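Local coordinates for protein putative mannose-1-phosphate guanylyl transferase (PDB 2CU2) that probably transfers a guanylyl group from GTP to mannose-1-phosphate, making GDP-mannose, at residues Glu14-Glu22 and Ala309-Val317; Arg21-Leu29 and Val58-Tyr69. All coordinates share one frame; numbering follows the deposited sequence.

Contact 1 (Glu14-Glu22 and Ala309-Val317); sequences ERLWPLSRE and AKVGDEVLV. With SO4 (sulfate ion), chain B.
W17 and P18 set the loop 14-22 down on the beta hairpin 309-317. The indole of W17 starts with CG anti to the backbone N (chi1 179°), a turn that carries the six-membered ring over to the second hairpin strand. There CE3 and CZ3 lie beside L316 CB, CZ3 at 3.7 Å, and V315 O comes up at the ring edge, near its plane, beside CH2 and 3.8 Å from CZ3. CZ2 passes the carboxylate of E314, whose plane is turned 67° from the indole. On the five-membered ring, NE1 gives its N-H to a water in the ring plane, 2.7 Å from NE1 to its oxygen. The same water is placed to donate to E314 OE2, though its nearby acceptors outnumber its protons. P18, after a cis peptide bond, places its CB 3.6 Å above the centre of the indole. P18 CB also meets E314 CB at 3.6 Å, and P18 CD meets A309 CB and L316 CB. L19 CD1 adds V311 CG2 at 3.7 Å. With an alanine at W17, P18 CB and L316 CB would probably lose their aromatic neighbour and the water its N-H donor. Just before W17, R15 NE (2.9 Å from O4) and the amides of E14 and R15 bind a sulfate ion, probably from the crystallisation liquor, that R327 also binds. V329, V330 and L333 of helix 327-334 also pack on W17. Mostly apolar, the contact joins a nucleotidyltransferase-domain loop to a beta hairpin of the C-terminal beta-helix-like domain, its strands 306-311 and 314-319 linked by a type II' turn from V311 to E314.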
loop_
_atom_site.group_PDB
_atom_site.type_symbol
_atom_site.label_atom_id
_atom_site.label_comp_id
_atom_site.label_asym_id
_atom_site.label_seq_id
_atom_site.Cartn_x
_atom_site.Cartn_y
_atom_site.Cartn_z
ATOM N N GLU A 14 12.022 3.523 -13.901
ATOM C CA GLU A 14 11.049 4.386 -13.241
ATOM C C GLU A 14 9.669 3.742 -13.248
ATOM O O GLU A 14 8.851 4.007 -12.373
ATOM C CB GLU A 14 10.978 5.745 -13.936
ATOM C CG GLU A 14 12.325 6.406 -14.149
ATOM C CD GLU A 14 12.199 7.884 -14.482
ATOM O OE1 GLU A 14 11.303 8.245 -15.281
ATOM O OE2 GLU A 14 13.000 8.684 -13.949
ATOM N N ARG A 15 9.408 2.902 -14.242
ATOM C CA ARG A 15 8.124 2.227 -14.312
ATOM C C ARG A 15 8.020 1.193 -13.203
ATOM O O ARG A 15 6.940 0.675 -12.937
ATOM C CB ARG A 15 7.928 1.572 -15.686
ATOM C CG ARG A 15 7.601 2.575 -16.791
ATOM C CD ARG A 15 7.717 1.938 -18.172
ATOM N NE ARG A 15 9.087 1.503 -18.430
ATOM C CZ ARG A 15 9.471 0.787 -19.485
ATOM N NH1 ARG A 15 8.592 0.413 -20.409
ATOM N NH2 ARG A 15 10.743 0.432 -19.607
ATOM N N LEU A 16 9.140 0.893 -12.548
ATOM C CA LEU A 16 9.112 -0.070 -11.447
ATOM C C LEU A 16 9.157 0.586 -10.066
ATOM O O LEU A 16 9.549 -0.032 -9.084
ATOM C CB LEU A 16 10.236 -1.111 -11.588
ATOM C CG LEU A 16 10.023 -2.107 -12.738
ATOM C CD1 LEU A 16 11.167 -3.102 -12.789
ATOM C CD2 LEU A 16 8.690 -2.835 -12.550
ATOM N N TRP A 17 8.745 1.848 -9.998
ATOM C CA TRP A 17 8.676 2.564 -8.725
ATOM C C TRP A 17 7.552 1.838 -7.969
ATOM O O TRP A 17 6.587 1.381 -8.589
ATOM C CB TRP A 17 8.285 4.026 -8.977
ATOM C CG TRP A 17 8.163 4.857 -7.728
ATOM C CD1 TRP A 17 9.139 5.627 -7.151
ATOM C CD2 TRP A 17 7.017 4.956 -6.873
ATOM N NE1 TRP A 17 8.667 6.199 -5.987
ATOM C CE2 TRP A 17 7.370 5.803 -5.793
ATOM C CE3 TRP A 17 5.728 4.409 -6.911
ATOM C CZ2 TRP A 17 6.474 6.115 -4.758
ATOM C CZ3 TRP A 17 4.841 4.716 -5.885
ATOM C CH2 TRP A 17 5.219 5.562 -4.822
ATOM N N PRO A 18 7.635 1.743 -6.629
ATOM C CA PRO A 18 8.640 2.227 -5.680
ATOM C C PRO A 18 9.851 1.324 -5.472
ATOM O O PRO A 18 10.730 1.652 -4.670
ATOM C CB PRO A 18 7.840 2.356 -4.399
ATOM C CG PRO A 18 7.023 1.107 -4.452
ATOM C CD PRO A 18 6.528 1.094 -5.899
ATOM N N LEU A 19 9.898 0.189 -6.162
ATOM C CA LEU A 19 11.019 -0.727 -5.989
ATOM C C LEU A 19 12.327 -0.121 -6.471
ATOM O O LEU A 19 13.360 -0.270 -5.820
ATOM C CB LEU A 19 10.762 -2.050 -6.710
ATOM C CG LEU A 19 11.848 -3.113 -6.514
ATOM C CD1 LEU A 19 11.931 -3.499 -5.048
ATOM C CD2 LEU A 19 11.536 -4.329 -7.371
ATOM N N SER A 20 12.291 0.565 -7.609
ATOM C CA SER A 20 13.495 1.208 -8.111
ATOM C C SER A 20 13.839 2.478 -7.331
ATOM O O SER A 20 12.997 3.151 -6.747
ATOM C CB SER A 20 13.308 1.513 -9.597
ATOM O OG SER A 20 12.117 2.284 -9.782
ATOM N N ARG A 21 15.156 2.764 -7.317
ATOM C CA ARG A 21 15.689 3.871 -6.524
ATOM C C ARG A 21 16.655 4.718 -7.365
ATOM O O ARG A 21 17.108 4.311 -8.425
ATOM C CB ARG A 21 16.477 3.258 -5.366
ATOM C CG ARG A 21 15.604 2.828 -4.190
ATOM C CD ARG A 21 16.281 3.150 -2.857
ATOM N NE ARG A 21 16.693 1.926 -2.166
ATOM C CZ ARG A 21 17.970 1.850 -1.751
ATOM N NH1 ARG A 21 18.807 2.844 -1.994
ATOM N NH2 ARG A 21 18.363 0.805 -1.018
ATOM N N GLU A 22 16.962 5.936 -6.865
ATOM C CA GLU A 22 17.985 6.745 -7.530
ATOM C C GLU A 22 19.326 6.011 -7.567
ATOM O O GLU A 22 20.003 5.932 -8.584
ATOM C CB GLU A 22 18.148 8.076 -6.780
ATOM C CG GLU A 22 18.283 9.275 -7.729
ATOM C CD GLU A 22 19.733 9.460 -8.116
ATOM O OE1 GLU A 22 20.258 8.612 -8.820
ATOM O OE2 GLU A 22 20.301 10.498 -7.779
ATOM N N ALA A 309 2.167 -2.382 -5.008
ATOM C CA ALA A 309 3.585 -2.581 -4.734
ATOM C C ALA A 309 4.059 -1.748 -3.558
ATOM O O ALA A 309 3.973 -0.518 -3.578
ATOM C CB ALA A 309 4.414 -2.244 -5.979
ATOM N N LYS A 310 4.573 -2.432 -2.540
ATOM C CA LYS A 310 5.034 -1.770 -1.328
ATOM C C LYS A 310 6.523 -2.023 -1.086
ATOM O O LYS A 310 6.979 -3.153 -0.981
ATOM C CB LYS A 310 4.217 -2.305 -0.152
ATOM C CG LYS A 310 4.707 -1.761 1.192
ATOM C CD LYS A 310 4.968 -2.874 2.209
ATOM C CE LYS A 310 5.590 -2.349 3.507
ATOM N NZ LYS A 310 6.990 -1.998 3.275
ATOM N N VAL A 311 7.288 -0.944 -0.991
ATOM C CA VAL A 311 8.715 -1.033 -0.700
ATOM C C VAL A 311 9.006 0.075 0.304
ATOM O O VAL A 311 8.823 1.258 0.009
ATOM C CB VAL A 311 9.584 -0.836 -1.959
ATOM C CG1 VAL A 311 11.074 -0.933 -1.577
ATOM C CG2 VAL A 311 9.235 -1.889 -3.010
ATOM N N GLY A 312 9.443 -0.306 1.499
ATOM C CA GLY A 312 9.713 0.692 2.520
ATOM C C GLY A 312 8.426 1.423 2.863
ATOM O O GLY A 312 7.388 0.796 3.099
ATOM N N ASP A 313 8.482 2.749 2.881
ATOM C CA ASP A 313 7.306 3.546 3.199
ATOM C C ASP A 313 6.640 4.125 1.957
ATOM O O ASP A 313 6.021 5.192 2.005
ATOM C CB ASP A 313 7.680 4.669 4.167
ATOM C CG ASP A 313 8.135 4.139 5.514
ATOM O OD1 ASP A 313 7.356 3.411 6.167
ATOM O OD2 ASP A 313 9.272 4.446 5.919
ATOM N N GLU A 314 6.768 3.419 0.839
ATOM C CA GLU A 314 6.152 3.868 -0.398
ATOM C C GLU A 314 5.257 2.769 -0.946
ATOM O O GLU A 314 5.644 1.600 -0.985
ATOM C CB GLU A 314 7.219 4.248 -1.423
ATOM C CG GLU A 314 8.116 5.380 -0.953
ATOM C CD GLU A 314 8.901 6.028 -2.078
ATOM O OE1 GLU A 314 9.683 5.326 -2.745
ATOM O OE2 GLU A 314 8.736 7.245 -2.297
ATOM N N VAL A 315 4.050 3.152 -1.347
ATOM C CA VAL A 315 3.090 2.203 -1.885
ATOM C C VAL A 315 2.491 2.687 -3.194
ATOM O O VAL A 315 2.158 3.859 -3.353
ATOM C CB VAL A 315 1.939 1.936 -0.891
ATOM C CG1 VAL A 315 0.914 1.010 -1.523
ATOM C CG2 VAL A 315 2.489 1.307 0.383
ATOM N N LEU A 316 2.355 1.759 -4.126
ATOM C CA LEU A 316 1.784 2.038 -5.432
ATOM C C LEU A 316 0.527 1.202 -5.629
ATOM O O LEU A 316 0.491 0.030 -5.260
ATOM C CB LEU A 316 2.792 1.678 -6.532
ATOM C CG LEU A 316 2.220 1.536 -7.941
ATOM C CD1 LEU A 316 1.714 2.879 -8.416
ATOM C CD2 LEU A 316 3.285 0.998 -8.893
ATOM N N VAL A 317 -0.502 1.809 -6.206
ATOM C CA VAL A 317 -1.732 1.094 -6.513
ATOM C C VAL A 317 -2.172 1.584 -7.888
ATOM O O VAL A 317 -2.498 2.757 -8.054
ATOM C CB VAL A 317 -2.848 1.377 -5.486
ATOM C CG1 VAL A 317 -4.136 0.668 -5.913
ATOM C CG2 VAL A 317 -2.424 0.897 -4.112
HETATM S S SO4 B . 11.920 3.504 -17.637
HETATM O O1 SO4 B . 11.027 4.627 -18.033
HETATM O O2 SO4 B . 13.088 4.036 -16.881
HETATM O O3 SO4 B . 12.399 2.798 -18.857
HETATM O O4 SO4 B . 11.170 2.547 -16.773
HETATM O O HOH W 1 10.575 7.700 -4.733
HETATM O O HOH W 2 11.474 4.696 -4.595
#

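Contact 2 (Arg21-Leu29 and Val58-Tyr69); sequences REDRPKPFL and VRRDQEAVARPY
F28 lies with one face against V65: CG1 stands 4.0 Å from the ring centroid of F28 and only 7° off its normal, a CH-pi contact over the centre. The opposite face is covered by P27 CB, set toward the rim, so the ring is sandwiched between an aliphatic methyl and a proline. Its edge is used as well: Y69 CE2 approaches F28 CD1 at 3.5 Å, the two side chains sliding past each other in opposite directions with ring planes 56° apart. A66 CB touches F28 CZ at 4.0 Å. V65 can serve two partners because its methyls diverge: CG1 lies between the backbone N and the carbonyl carbon (chi1 69°) and faces the phenyl ring, while CG2 is anti to the N and also meets R24. There CG2 is 3.5 Å from R24 NH1, the arginine chain bending at chi2 and chi3 to bring its guanidinium obliquely across the CG2 methyl. P25 and Q62 come at each other from opposite directions, P25 CG resting 3.4 Å from Q62 CG, with Q62 CD equally near. Q62 also occupies the N-cap position of helix 63-66. No hydrogen bond crosses between the segments, and attachment therefore rests on apolar packing, with charged side chains such as E22 and D23 along its margin. The hydroxyl of Y69 is tied to T36. Both F28 and Y69 also press on L38 of helix 37-45, while V58, near the end of strand 54-59, packs on L77 of strand 74-78; the loop 21-29 is thus wedged beside helix 63-66 and next to helix 37-45.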
loop_
_atom_site.group_PDB
_atom_site.type_symbol
_atom_site.label_atom_id
_atom_site.label_comp_id
_atom_site.label_asym_id
_atom_site.label_seq_id
_atom_site.Cartn_x
_atom_site.Cartn_y
_atom_site.Cartn_z
ATOM N N ARG A 21 15.156 2.764 -7.317
ATOM C CA ARG A 21 15.689 3.871 -6.524
ATOM C C ARG A 21 16.655 4.718 -7.365
ATOM O O ARG A 21 17.108 4.311 -8.425
ATOM C CB ARG A 21 16.477 3.258 -5.366
ATOM C CG ARG A 21 15.604 2.828 -4.190
ATOM C CD ARG A 21 16.281 3.150 -2.857
ATOM N NE ARG A 21 16.693 1.926 -2.166
ATOM C CZ ARG A 21 17.970 1.850 -1.751
ATOM N NH1 ARG A 21 18.807 2.844 -1.994
ATOM N NH2 ARG A 21 18.363 0.805 -1.018
ATOM N N GLU A 22 16.962 5.936 -6.865
ATOM C CA GLU A 22 17.985 6.745 -7.530
ATOM C C GLU A 22 19.326 6.011 -7.567
ATOM O O GLU A 22 20.003 5.932 -8.584
ATOM C CB GLU A 22 18.148 8.076 -6.780
ATOM C CG GLU A 22 18.283 9.275 -7.729
ATOM C CD GLU A 22 19.733 9.460 -8.116
ATOM O OE1 GLU A 22 20.258 8.612 -8.820
ATOM O OE2 GLU A 22 20.301 10.498 -7.779
ATOM N N ASP A 23 19.703 5.447 -6.425
ATOM C CA ASP A 23 20.987 4.765 -6.349
ATOM C C ASP A 23 20.828 3.262 -6.579
ATOM O O ASP A 23 21.713 2.459 -6.314
ATOM C CB ASP A 23 21.588 5.025 -4.967
ATOM C CG ASP A 23 20.645 4.494 -3.897
ATOM O OD1 ASP A 23 19.598 3.960 -4.268
ATOM O OD2 ASP A 23 20.963 4.612 -2.716
ATOM N N ARG A 24 19.625 2.891 -7.053
ATOM C CA ARG A 24 19.358 1.487 -7.332
ATOM C C ARG A 24 18.602 1.318 -8.650
ATOM O O ARG A 24 17.379 1.339 -8.702
ATOM C CB ARG A 24 18.527 0.923 -6.178
ATOM C CG ARG A 24 19.001 -0.462 -5.743
ATOM C CD ARG A 24 20.348 -0.409 -5.015
ATOM N NE ARG A 24 20.216 -0.925 -3.649
ATOM C CZ ARG A 24 21.252 -0.731 -2.813
ATOM N NH1 ARG A 24 22.334 -0.096 -3.230
ATOM N NH2 ARG A 24 21.180 -1.182 -1.556
ATOM N N PRO A 25 19.392 1.194 -9.735
ATOM C CA PRO A 25 18.850 0.997 -11.071
ATOM C C PRO A 25 18.175 -0.370 -11.214
ATOM O O PRO A 25 18.264 -1.237 -10.354
ATOM C CB PRO A 25 20.003 1.123 -12.068
ATOM C CG PRO A 25 21.236 1.604 -11.304
ATOM C CD PRO A 25 20.841 1.239 -9.797
ATOM N N LYS A 26 17.457 -0.527 -12.341
ATOM C CA LYS A 26 16.605 -1.706 -12.528
ATOM C C LYS A 26 17.344 -3.027 -12.248
ATOM O O LYS A 26 16.836 -3.926 -11.591
ATOM C CB LYS A 26 16.086 -1.695 -13.966
ATOM C CG LYS A 26 15.503 -3.047 -14.384
ATOM C CD LYS A 26 14.401 -2.903 -15.435
ATOM C CE LYS A 26 14.191 -4.187 -16.243
ATOM N NZ LYS A 26 13.605 -3.860 -17.543
ATOM N N PRO A 27 18.561 -3.150 -12.811
ATOM C CA PRO A 27 19.312 -4.403 -12.755
ATOM C C PRO A 27 19.603 -4.847 -11.317
ATOM O O PRO A 27 19.991 -5.978 -11.054
ATOM C CB PRO A 27 20.620 -4.194 -13.514
ATOM C CG PRO A 27 20.511 -2.888 -14.296
ATOM C CD PRO A 27 19.326 -2.142 -13.523
ATOM N N PHE A 28 19.472 -3.894 -10.377
ATOM C CA PHE A 28 19.836 -4.209 -9.000
ATOM C C PHE A 28 18.638 -4.407 -8.068
ATOM O O PHE A 28 18.720 -4.247 -6.856
ATOM C CB PHE A 28 20.775 -3.118 -8.482
ATOM C CG PHE A 28 21.945 -2.955 -9.405
ATOM C CD1 PHE A 28 23.056 -3.776 -9.256
ATOM C CD2 PHE A 28 21.947 -1.937 -10.344
ATOM C CE1 PHE A 28 24.174 -3.574 -10.050
ATOM C CE2 PHE A 28 23.072 -1.740 -11.138
ATOM C CZ PHE A 28 24.186 -2.556 -10.996
ATOM N N LEU A 29 17.480 -4.729 -8.677
ATOM C CA LEU A 29 16.280 -4.915 -7.874
ATOM C C LEU A 29 15.952 -6.375 -7.555
ATOM O O LEU A 29 15.974 -7.247 -8.414
ATOM C CB LEU A 29 15.145 -4.268 -8.670
ATOM C CG LEU A 29 15.446 -2.805 -9.013
ATOM C CD1 LEU A 29 14.337 -2.157 -9.846
ATOM C CD2 LEU A 29 15.619 -1.930 -7.773
ATOM N N VAL A 58 28.475 -0.308 -16.317
ATOM C CA VAL A 58 27.554 0.471 -15.502
ATOM C C VAL A 58 27.997 1.931 -15.409
ATOM O O VAL A 58 29.133 2.289 -15.687
ATOM C CB VAL A 58 27.511 -0.154 -14.107
ATOM C CG1 VAL A 58 27.150 -1.634 -14.211
ATOM C CG2 VAL A 58 28.869 -0.023 -13.443
ATOM N N ARG A 59 27.034 2.794 -15.042
ATOM C CA ARG A 59 27.355 4.209 -14.909
ATOM C C ARG A 59 28.385 4.450 -13.803
ATOM O O ARG A 59 28.513 3.693 -12.849
ATOM C CB ARG A 59 26.063 4.964 -14.599
ATOM C CG ARG A 59 25.220 5.205 -15.850
ATOM C CD ARG A 59 25.852 6.254 -16.774
ATOM N NE ARG A 59 25.624 7.604 -16.251
ATOM C CZ ARG A 59 24.410 8.146 -16.457
ATOM N NH1 ARG A 59 23.485 7.470 -17.116
ATOM N NH2 ARG A 59 24.134 9.356 -15.962
ATOM N N ARG A 60 29.162 5.531 -13.982
ATOM C CA ARG A 60 30.199 5.858 -13.022
ATOM C C ARG A 60 29.626 6.088 -11.624
ATOM O O ARG A 60 30.223 5.744 -10.613
ATOM C CB ARG A 60 30.920 7.116 -13.514
ATOM C CG ARG A 60 31.806 7.737 -12.432
ATOM C CD ARG A 60 32.832 8.715 -13.019
ATOM N NE ARG A 60 32.360 10.097 -12.888
ATOM C CZ ARG A 60 32.655 10.947 -13.888
ATOM N NH1 ARG A 60 33.334 10.525 -14.941
ATOM N NH2 ARG A 60 32.271 12.224 -13.806
ATOM N N ASP A 61 28.438 6.720 -11.572
ATOM C CA ASP A 61 27.879 7.024 -10.263
ATOM C C ASP A 61 27.225 5.800 -9.605
ATOM O O ASP A 61 26.693 5.860 -8.503
ATOM C CB ASP A 61 26.886 8.186 -10.387
ATOM C CG ASP A 61 25.857 7.884 -11.464
ATOM O OD1 ASP A 61 25.369 8.839 -12.071
ATOM O OD2 ASP A 61 25.546 6.714 -11.670
ATOM N N GLN A 62 27.262 4.660 -10.325
ATOM C CA GLN A 62 26.638 3.452 -9.784
ATOM C C GLN A 62 27.674 2.408 -9.358
ATOM O O GLN A 62 27.367 1.248 -9.113
ATOM C CB GLN A 62 25.708 2.859 -10.852
ATOM C CG GLN A 62 24.257 2.756 -10.377
ATOM C CD GLN A 62 23.549 4.067 -10.632
ATOM O OE1 GLN A 62 22.882 4.636 -9.784
ATOM N NE2 GLN A 62 23.712 4.542 -11.884
ATOM N N GLU A 63 28.947 2.838 -9.307
ATOM C CA GLU A 63 30.004 1.899 -8.959
ATOM C C GLU A 63 29.739 1.207 -7.619
ATOM O O GLU A 63 30.053 0.042 -7.411
ATOM C CB GLU A 63 31.324 2.668 -8.891
ATOM C CG GLU A 63 32.522 1.729 -8.764
ATOM C CD GLU A 63 33.798 2.537 -8.762
ATOM O OE1 GLU A 63 34.866 1.942 -8.770
ATOM O OE2 GLU A 63 33.713 3.764 -8.745
ATOM N N ALA A 64 29.177 1.985 -6.676
ATOM C CA ALA A 64 28.961 1.452 -5.333
ATOM C C ALA A 64 28.112 0.176 -5.346
ATOM O O ALA A 64 28.517 -0.877 -4.867
ATOM C CB ALA A 64 28.267 2.530 -4.500
ATOM N N VAL A 65 26.906 0.275 -5.895
ATOM C CA VAL A 65 25.986 -0.861 -5.917
ATOM C C VAL A 65 26.464 -1.999 -6.836
ATOM O O VAL A 65 26.064 -3.147 -6.703
ATOM C CB VAL A 65 24.605 -0.367 -6.351
ATOM C CG1 VAL A 65 24.630 0.055 -7.819
ATOM C CG2 VAL A 65 23.575 -1.468 -6.165
ATOM N N ALA A 66 27.324 -1.648 -7.810
ATOM C CA ALA A 66 27.757 -2.656 -8.768
ATOM C C ALA A 66 29.000 -3.421 -8.301
ATOM O O ALA A 66 29.232 -4.568 -8.667
ATOM C CB ALA A 66 28.041 -1.959 -10.101
ATOM N N ARG A 67 29.833 -2.749 -7.481
ATOM C CA ARG A 67 31.136 -3.332 -7.169
ATOM C C ARG A 67 31.058 -4.745 -6.592
ATOM O O ARG A 67 31.863 -5.607 -6.922
ATOM C CB ARG A 67 31.931 -2.409 -6.252
ATOM C CG ARG A 67 33.434 -2.733 -6.276
ATOM C CD ARG A 67 34.241 -1.748 -7.138
ATOM N NE ARG A 67 35.218 -2.459 -7.976
ATOM C CZ ARG A 67 35.824 -1.759 -8.959
ATOM N NH1 ARG A 67 35.528 -0.486 -9.143
ATOM N NH2 ARG A 67 36.775 -2.341 -9.701
ATOM N N PRO A 68 30.114 -4.986 -5.649
ATOM C CA PRO A 68 29.925 -6.320 -5.079
ATOM C C PRO A 68 29.814 -7.423 -6.148
ATOM O O PRO A 68 30.113 -8.582 -5.904
ATOM C CB PRO A 68 28.697 -6.286 -4.168
ATOM C CG PRO A 68 28.511 -4.835 -3.763
ATOM C CD PRO A 68 29.181 -4.063 -5.008
ATOM N N TYR A 69 29.372 -7.035 -7.364
ATOM C CA TYR A 69 29.255 -8.032 -8.436
ATOM C C TYR A 69 30.604 -8.331 -9.117
ATOM O O TYR A 69 30.799 -9.371 -9.742
ATOM C CB TYR A 69 28.238 -7.520 -9.466
ATOM C CG TYR A 69 26.853 -7.544 -8.897
ATOM C CD1 TYR A 69 26.081 -8.703 -8.982
ATOM C CD2 TYR A 69 26.294 -6.392 -8.340
ATOM C CE1 TYR A 69 24.780 -8.717 -8.497
ATOM C CE2 TYR A 69 24.988 -6.403 -7.866
ATOM C CZ TYR A 69 24.233 -7.556 -7.945
ATOM O OH TYR A 69 22.960 -7.592 -7.416
#

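Overall arrangement
Contacts 1 and 2 are made by overlapping pieces of one long loop between strand 3-8 and helix 37-45, sharing R21 and E22, with centres about 16 Å apart. Contact 1 is mostly buried, links two domains and touches the second subunit, whose strand extends the sheet beyond 314-317. Contact 2 stays within the nucleotidyltransferase domain, is partly buried, and meets no other chain. Neither has a direct hydrogen bond between its segments, yet contact 1 adds waters that bridge E314 to W17 and to the backbone of S20, whereas contact 2 relies on a phenyl ring and aliphatic side chains. L29 joins them by packing against L19 and S20.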